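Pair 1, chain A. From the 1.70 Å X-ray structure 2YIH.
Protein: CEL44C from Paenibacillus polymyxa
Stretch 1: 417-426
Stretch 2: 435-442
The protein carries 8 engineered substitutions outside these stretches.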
# COMPACT_ATOMS: atom_id res chain seq x y z
N THR A 417 20.24 1.19 -2.70
CA THR A 417 19.02 1.73 -2.11
C THR A 417 19.30 2.89 -1.17
O THR A 417 20.41 3.06 -0.64
CB THR A 417 18.22 0.65 -1.32
OG1 THR A 417 18.89 0.33 -0.08
CG2 THR A 417 18.02 -0.63 -2.14
N PHE A 418 18.25 3.68 -0.92
CA PHE A 418 18.10 4.50 0.29
C PHE A 418 18.43 3.72 1.56
O PHE A 418 18.27 2.48 1.62
CB PHE A 418 16.63 4.99 0.35
CG PHE A 418 16.43 6.29 1.09
CD1 PHE A 418 17.02 7.47 0.63
CD2 PHE A 418 15.47 6.37 2.10
CE1 PHE A 418 16.76 8.69 1.29
CE2 PHE A 418 15.21 7.55 2.75
CZ PHE A 418 15.82 8.74 2.32
N GLY A 419 18.83 4.43 2.60
CA GLY A 419 19.20 3.74 3.84
C GLY A 419 18.00 3.19 4.59
O GLY A 419 16.85 3.65 4.35
N ASP A 420 18.28 2.36 5.59
CA ASP A 420 17.22 1.73 6.39
C ASP A 420 16.79 2.56 7.58
O ASP A 420 15.87 2.21 8.29
CB ASP A 420 17.56 0.28 6.80
CG ASP A 420 18.78 0.17 7.73
OD1 ASP A 420 19.30 1.19 8.21
OD2 ASP A 420 19.19 -1.00 8.03
N THR A 421 17.52 3.63 7.83
CA THR A 421 17.29 4.46 9.01
C THR A 421 17.00 5.90 8.58
O THR A 421 17.88 6.56 8.02
CB THR A 421 18.55 4.46 9.90
OG1 THR A 421 18.82 3.12 10.33
CG2 THR A 421 18.29 5.35 11.15
N SER A 422 15.78 6.39 8.81
CA SER A 422 15.46 7.80 8.54
C SER A 422 16.24 8.68 9.50
O SER A 422 16.38 8.33 10.67
CB SER A 422 13.96 8.08 8.73
OG SER A 422 13.66 9.47 8.58
N VAL A 423 16.72 9.82 9.02
CA VAL A 423 17.27 10.82 9.95
C VAL A 423 16.72 12.20 9.60
O VAL A 423 16.14 12.41 8.53
CB VAL A 423 18.83 10.83 9.93
CG1 VAL A 423 19.41 9.44 10.22
CG2 VAL A 423 19.38 11.42 8.60
N SER A 424 16.85 13.15 10.53
CA SER A 424 16.21 14.44 10.37
C SER A 424 16.72 15.19 9.13
O SER A 424 17.93 15.36 8.93
CB SER A 424 16.43 15.27 11.64
OG SER A 424 16.00 16.61 11.51
N ALA A 425 15.77 15.66 8.32
CA ALA A 425 16.09 16.53 7.19
C ALA A 425 15.01 17.61 7.15
O ALA A 425 13.84 17.31 7.08
CB ALA A 425 16.10 15.74 5.88
N GLN A 426 15.44 18.87 7.25
CA GLN A 426 14.51 19.99 7.32
C GLN A 426 14.85 20.95 6.17
O GLN A 426 16.03 21.15 5.85
CB GLN A 426 14.71 20.74 8.64
CG GLN A 426 14.39 19.91 9.89
CD GLN A 426 14.52 20.75 11.15
OE1 GLN A 426 15.62 21.14 11.54
NE2 GLN A 426 13.40 21.06 11.75
N VAL A 435 12.51 16.93 1.07
CA VAL A 435 13.80 16.29 1.24
C VAL A 435 13.72 15.22 2.34
O VAL A 435 13.02 15.38 3.35
CB VAL A 435 14.89 17.35 1.62
CG1 VAL A 435 14.45 18.11 2.88
CG2 VAL A 435 16.27 16.66 1.79
N HIS A 436 14.35 14.09 2.06
CA HIS A 436 14.36 12.95 2.98
C HIS A 436 15.76 12.41 3.08
O HIS A 436 16.45 12.26 2.08
CB HIS A 436 13.44 11.89 2.40
CG HIS A 436 12.04 12.38 2.20
ND1 HIS A 436 11.19 12.65 3.25
CD2 HIS A 436 11.35 12.66 1.07
CE1 HIS A 436 10.04 13.10 2.77
NE2 HIS A 436 10.11 13.11 1.45
N ALA A 437 16.18 12.08 4.31
CA ALA A 437 17.55 11.64 4.53
C ALA A 437 17.58 10.30 5.23
O ALA A 437 16.66 9.95 5.96
CB ALA A 437 18.32 12.70 5.40
N SER A 438 18.65 9.56 5.02
CA SER A 438 18.77 8.25 5.68
C SER A 438 20.22 7.82 5.75
O SER A 438 21.05 8.28 4.96
CB SER A 438 17.97 7.18 4.91
OG SER A 438 18.44 7.06 3.58
N VAL A 439 20.51 6.93 6.71
CA VAL A 439 21.75 6.17 6.76
C VAL A 439 21.41 4.68 6.93
O VAL A 439 20.25 4.34 7.14
CB VAL A 439 22.63 6.63 7.93
CG1 VAL A 439 23.03 8.10 7.75
CG2 VAL A 439 21.92 6.39 9.29
N THR A 440 22.41 3.80 6.95
CA THR A 440 22.15 2.38 7.26
C THR A 440 23.01 1.97 8.46
O THR A 440 24.18 2.33 8.51
CB THR A 440 22.40 1.46 6.03
OG1 THR A 440 21.33 1.63 5.09
CG2 THR A 440 22.44 -0.04 6.44
N ASN A 441 22.41 1.28 9.43
CA ASN A 441 23.15 0.75 10.59
C ASN A 441 23.97 1.87 11.24
O ASN A 441 25.13 1.67 11.61
CB ASN A 441 24.09 -0.40 10.18
CG ASN A 441 24.63 -1.20 11.39
OD1 ASN A 441 24.00 -1.23 12.45
ND2 ASN A 441 25.76 -1.88 11.21
N ALA A 442 23.35 3.05 11.35
CA ALA A 442 23.97 4.24 11.97
C ALA A 442 25.25 4.67 11.28
O ALA A 442 26.18 5.16 11.92
CB ALA A 442 24.19 4.02 13.49
O HOH W 1 20.55 2.71 12.31
O HOH W 2 13.88 9.84 5.89
O HOH W 3 14.36 12.51 6.47
O HOH W 4 11.64 16.53 5.70

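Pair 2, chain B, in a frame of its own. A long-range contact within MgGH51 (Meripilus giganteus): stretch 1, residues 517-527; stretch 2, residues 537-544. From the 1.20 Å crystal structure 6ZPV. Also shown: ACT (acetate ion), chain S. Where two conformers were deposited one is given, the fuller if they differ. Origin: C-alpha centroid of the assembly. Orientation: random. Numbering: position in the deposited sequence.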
# COMPACT_ATOMS: atom_id res chain seq x y z
N LEU B 517 -10.56 -14.65 -3.59
CA LEU B 517 -10.28 -15.62 -4.67
C LEU B 517 -11.42 -16.63 -4.86
O LEU B 517 -11.39 -17.42 -5.85
CB LEU B 517 -9.03 -16.41 -4.33
CG LEU B 517 -7.71 -15.67 -4.49
CD1 LEU B 517 -6.58 -16.64 -4.26
CD2 LEU B 517 -7.55 -15.04 -5.87
N ASN B 518 -12.38 -16.68 -3.98
CA ASN B 518 -13.46 -17.67 -3.98
C ASN B 518 -14.81 -16.90 -3.93
O ASN B 518 -15.55 -17.00 -2.95
CB ASN B 518 -13.28 -18.65 -2.82
CG ASN B 518 -11.94 -19.30 -2.84
OD1 ASN B 518 -11.67 -20.23 -3.60
ND2 ASN B 518 -11.06 -18.84 -1.99
N LYS B 519 -15.08 -16.14 -4.94
CA LYS B 519 -16.19 -15.17 -4.99
C LYS B 519 -16.87 -15.25 -6.37
O LYS B 519 -16.23 -15.00 -7.41
CB LYS B 519 -15.71 -13.73 -4.77
CG LYS B 519 -16.87 -12.73 -4.67
CD LYS B 519 -16.48 -11.34 -5.14
CE LYS B 519 -16.43 -11.26 -6.59
NZ LYS B 519 -15.95 -9.98 -7.02
N GLY B 520 -18.08 -15.66 -6.37
CA GLY B 520 -18.85 -15.68 -7.58
C GLY B 520 -19.44 -14.31 -7.93
O GLY B 520 -19.32 -13.34 -7.17
N ASP B 521 -20.13 -14.26 -9.04
CA ASP B 521 -20.86 -13.09 -9.52
C ASP B 521 -22.34 -13.15 -9.18
O ASP B 521 -23.03 -12.15 -9.39
CB ASP B 521 -20.60 -12.84 -11.02
CG ASP B 521 -21.02 -13.97 -11.93
OD1 ASP B 521 -21.52 -14.98 -11.42
OD2 ASP B 521 -20.92 -13.80 -13.16
N GLN B 522 -22.81 -14.26 -8.61
CA GLN B 522 -24.21 -14.38 -8.16
C GLN B 522 -24.22 -14.59 -6.64
O GLN B 522 -23.47 -15.45 -6.13
CB GLN B 522 -24.90 -15.59 -8.81
CG GLN B 522 -24.81 -15.65 -10.34
CD GLN B 522 -25.50 -16.86 -10.88
OE1 GLN B 522 -25.45 -17.96 -10.29
NE2 GLN B 522 -26.21 -16.70 -12.02
N TYR B 523 -25.09 -13.88 -5.92
CA TYR B 523 -25.31 -14.12 -4.48
C TYR B 523 -26.47 -15.09 -4.33
O TYR B 523 -27.56 -14.80 -4.81
CB TYR B 523 -25.57 -12.84 -3.68
CG TYR B 523 -25.75 -13.14 -2.22
CD1 TYR B 523 -24.66 -13.46 -1.42
CD2 TYR B 523 -27.02 -13.17 -1.67
CE1 TYR B 523 -24.83 -13.85 -0.10
CE2 TYR B 523 -27.19 -13.53 -0.35
CZ TYR B 523 -26.10 -13.91 0.43
OH TYR B 523 -26.26 -14.32 1.74
N LEU B 524 -26.23 -16.19 -3.63
CA LEU B 524 -27.27 -17.22 -3.38
C LEU B 524 -27.77 -17.06 -1.94
O LEU B 524 -27.05 -17.35 -0.99
CB LEU B 524 -26.71 -18.62 -3.58
CG LEU B 524 -26.30 -18.98 -4.98
CD1 LEU B 524 -25.74 -20.37 -5.02
CD2 LEU B 524 -27.50 -18.94 -5.96
N PRO B 525 -29.02 -16.59 -1.75
CA PRO B 525 -29.53 -16.47 -0.38
C PRO B 525 -29.52 -17.84 0.32
O PRO B 525 -29.67 -18.90 -0.33
CB PRO B 525 -30.97 -15.95 -0.53
CG PRO B 525 -31.05 -15.43 -1.93
CD PRO B 525 -30.00 -16.14 -2.76
N SER B 526 -29.39 -17.78 1.63
CA SER B 526 -29.37 -18.99 2.47
C SER B 526 -30.03 -18.64 3.78
O SER B 526 -30.23 -17.46 4.13
CB SER B 526 -27.97 -19.53 2.64
OG SER B 526 -27.13 -18.59 3.31
N THR B 527 -30.31 -19.67 4.59
CA THR B 527 -30.67 -19.46 5.98
C THR B 527 -29.81 -18.36 6.59
O THR B 527 -28.58 -18.42 6.45
CB THR B 527 -30.46 -20.77 6.75
OG1 THR B 527 -31.14 -21.85 6.08
CG2 THR B 527 -30.88 -20.69 8.20
N TRP B 537 -21.96 -17.23 7.54
CA TRP B 537 -21.61 -17.80 6.23
C TRP B 537 -22.18 -16.90 5.14
O TRP B 537 -23.10 -16.10 5.38
CB TRP B 537 -22.17 -19.24 6.11
CG TRP B 537 -23.63 -19.34 6.39
CD1 TRP B 537 -24.66 -19.12 5.50
CD2 TRP B 537 -24.25 -19.61 7.67
NE1 TRP B 537 -25.86 -19.22 6.16
CE2 TRP B 537 -25.63 -19.53 7.48
CE3 TRP B 537 -23.74 -19.88 8.93
CZ2 TRP B 537 -26.54 -19.72 8.54
CZ3 TRP B 537 -24.63 -20.10 9.95
CH2 TRP B 537 -26.01 -20.02 9.76
N SER B 538 -21.67 -17.10 3.93
CA SER B 538 -22.15 -16.42 2.71
C SER B 538 -21.84 -17.31 1.52
O SER B 538 -20.72 -17.87 1.45
CB SER B 538 -21.51 -15.04 2.57
OG SER B 538 -21.91 -14.41 1.36
N ILE B 539 -22.79 -17.43 0.59
CA ILE B 539 -22.69 -18.36 -0.54
C ILE B 539 -22.83 -17.54 -1.82
O ILE B 539 -23.81 -16.80 -2.01
CB ILE B 539 -23.72 -19.49 -0.46
CG1 ILE B 539 -23.60 -20.20 0.90
CG2 ILE B 539 -23.54 -20.41 -1.62
CD1 ILE B 539 -24.61 -21.25 1.19
N THR B 540 -21.88 -17.72 -2.72
CA THR B 540 -21.90 -17.12 -4.06
C THR B 540 -21.63 -18.15 -5.12
O THR B 540 -21.18 -19.27 -4.79
CB THR B 540 -20.92 -15.92 -4.18
OG1 THR B 540 -19.58 -16.42 -4.01
CG2 THR B 540 -21.24 -14.83 -3.19
N ARG B 541 -21.90 -17.80 -6.36
CA ARG B 541 -21.79 -18.74 -7.50
C ARG B 541 -21.22 -18.00 -8.71
O ARG B 541 -21.67 -16.89 -8.99
CB ARG B 541 -23.16 -19.37 -7.75
CG ARG B 541 -23.21 -20.41 -8.87
CD ARG B 541 -24.58 -21.11 -8.92
NE ARG B 541 -24.70 -22.10 -9.98
CZ ARG B 541 -25.00 -21.83 -11.27
NH1 ARG B 541 -25.22 -20.57 -11.67
NH2 ARG B 541 -25.01 -22.81 -12.17
N ALA B 542 -20.32 -18.65 -9.42
CA ALA B 542 -19.84 -18.18 -10.71
C ALA B 542 -20.83 -18.58 -11.80
O ALA B 542 -21.04 -19.78 -12.06
CB ALA B 542 -18.48 -18.75 -10.95
N SER B 543 -21.49 -17.59 -12.40
CA SER B 543 -22.55 -17.84 -13.36
C SER B 543 -22.09 -18.73 -14.54
O SER B 543 -22.92 -19.52 -15.03
CB SER B 543 -23.11 -16.55 -13.86
OG SER B 543 -22.13 -15.81 -14.59
N SER B 544 -20.84 -18.59 -14.98
CA SER B 544 -20.31 -19.21 -16.22
C SER B 544 -20.02 -20.69 -15.95
O SER B 544 -20.14 -21.47 -16.84
CB SER B 544 -19.07 -18.50 -16.67
OG SER B 544 -17.97 -18.62 -15.75
C ACT S . -34.37 -21.16 7.38
O ACT S . -34.67 -19.86 7.68
OXT ACT S . -33.90 -21.60 6.26
CH3 ACT S . -34.47 -22.24 8.51
O HOH W 5 -25.72 -17.07 1.38
O HOH W 6 -25.21 -14.70 4.34

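In both pairs a loop that turns at a Gly-Asp step runs into a strand, and that strand lies antiparallel to a second one; the N, CA and C atoms of 14 central residues superpose with an RMSD of 0.7 Å. The register is the same. A:Thr421 faces A:Val439 as B:Gln522 faces B:Arg541, each a hydrogen-bonded pair closed in both directions: A:Thr421 N to A:Val439 O is 2.9 Å and A:Val439 N to A:Thr421 O 3.0 Å, against 2.9 Å from B:Gln522 N to B:Arg541 O and 2.8 Å from B:Arg541 N to B:Gln522 O. One step on, A:Ser422 with A:Ser438 and B:Tyr523 with B:Thr540 form non-hydrogen-bonded pairs. The next amide bonds again, A:Val423 N to A:Ala437 O at 3.1 Å and B:Leu524 N to B:Ile539 O at 3.0 Å.

The first rule concerns the glycine. A:Gly419 and B:Gly520 press their CA atoms against the partner strand, and an ideal CB would lie 2.4 Å from A:Val439 O in pair 1 and 2.2 Å from B:Arg541 C in pair 2. Each glycine amide is then caught by a hydroxyl: A:Gly419 N donates to A:Ser438 OG at 2.8 Å, B:Gly520 N to B:Thr540 OG1 at 2.9 Å. Serine and threonine, both with chi1 in p, do the same job.

The matching aspartates, A:Asp420 and B:Asp521, also share the p rotamer; their CA-to-CB bonds point sideways, but the carboxylates come near the backbone just past the partner strand. The bond is weak in pair 1, where A:Asn441 N lies 3.3 Å from A:Asp420 OD1. In pair 2 it tightens to 2.8 Å between B:Ser543 N and B:Asp521 OD1, and B:Ser543 OG adds a second bond to B:Asp521 OD2 at 2.7 Å, so both carboxylate oxygens are used.

Elsewhere the side chains diverge. On the face of A:Thr421 and A:Val439, pair 1 packs small apolar groups, with A:Val423 CG1 4.1 Å from A:Val439 CG2 and A:Val423 CG2 3.6 Å from A:Ala437 CB. At the matching positions pair 2 keeps an apolar contact, B:Leu524 CD1 to B:Ile539 CG2 at 4.0 Å, but spans the first bridge with a polar one: the extended B:Arg541 brings NH1 3.0 Å from B:Gln522 OE1, a hydrogen bond lying near the guanidinium plane.

On the face of A:Ser422 and A:Ser438, matched by B:Tyr523 and B:Thr540, the source of the ring differs. In pair 1 the ring of A:Phe418 covers the serine, with A:Ser438 CB 3.7 Å from the ring centroid, over the face. Its counterpart B:Lys519 points away, and the aromatic ring comes instead from B:Tyr523, whose CE1 lies 3.3 Å from B:Ser538 OG at the ring edge. At A:Ser422, matched to B:Tyr523, a water bridges the strands, 2.7 Å from A:Ser422 OG and 2.8 Å from A:Ala437 O. The tyrosine reaches farther: its OH meets two waters, one of which donates to B:Trp537 O at 2.7 Å.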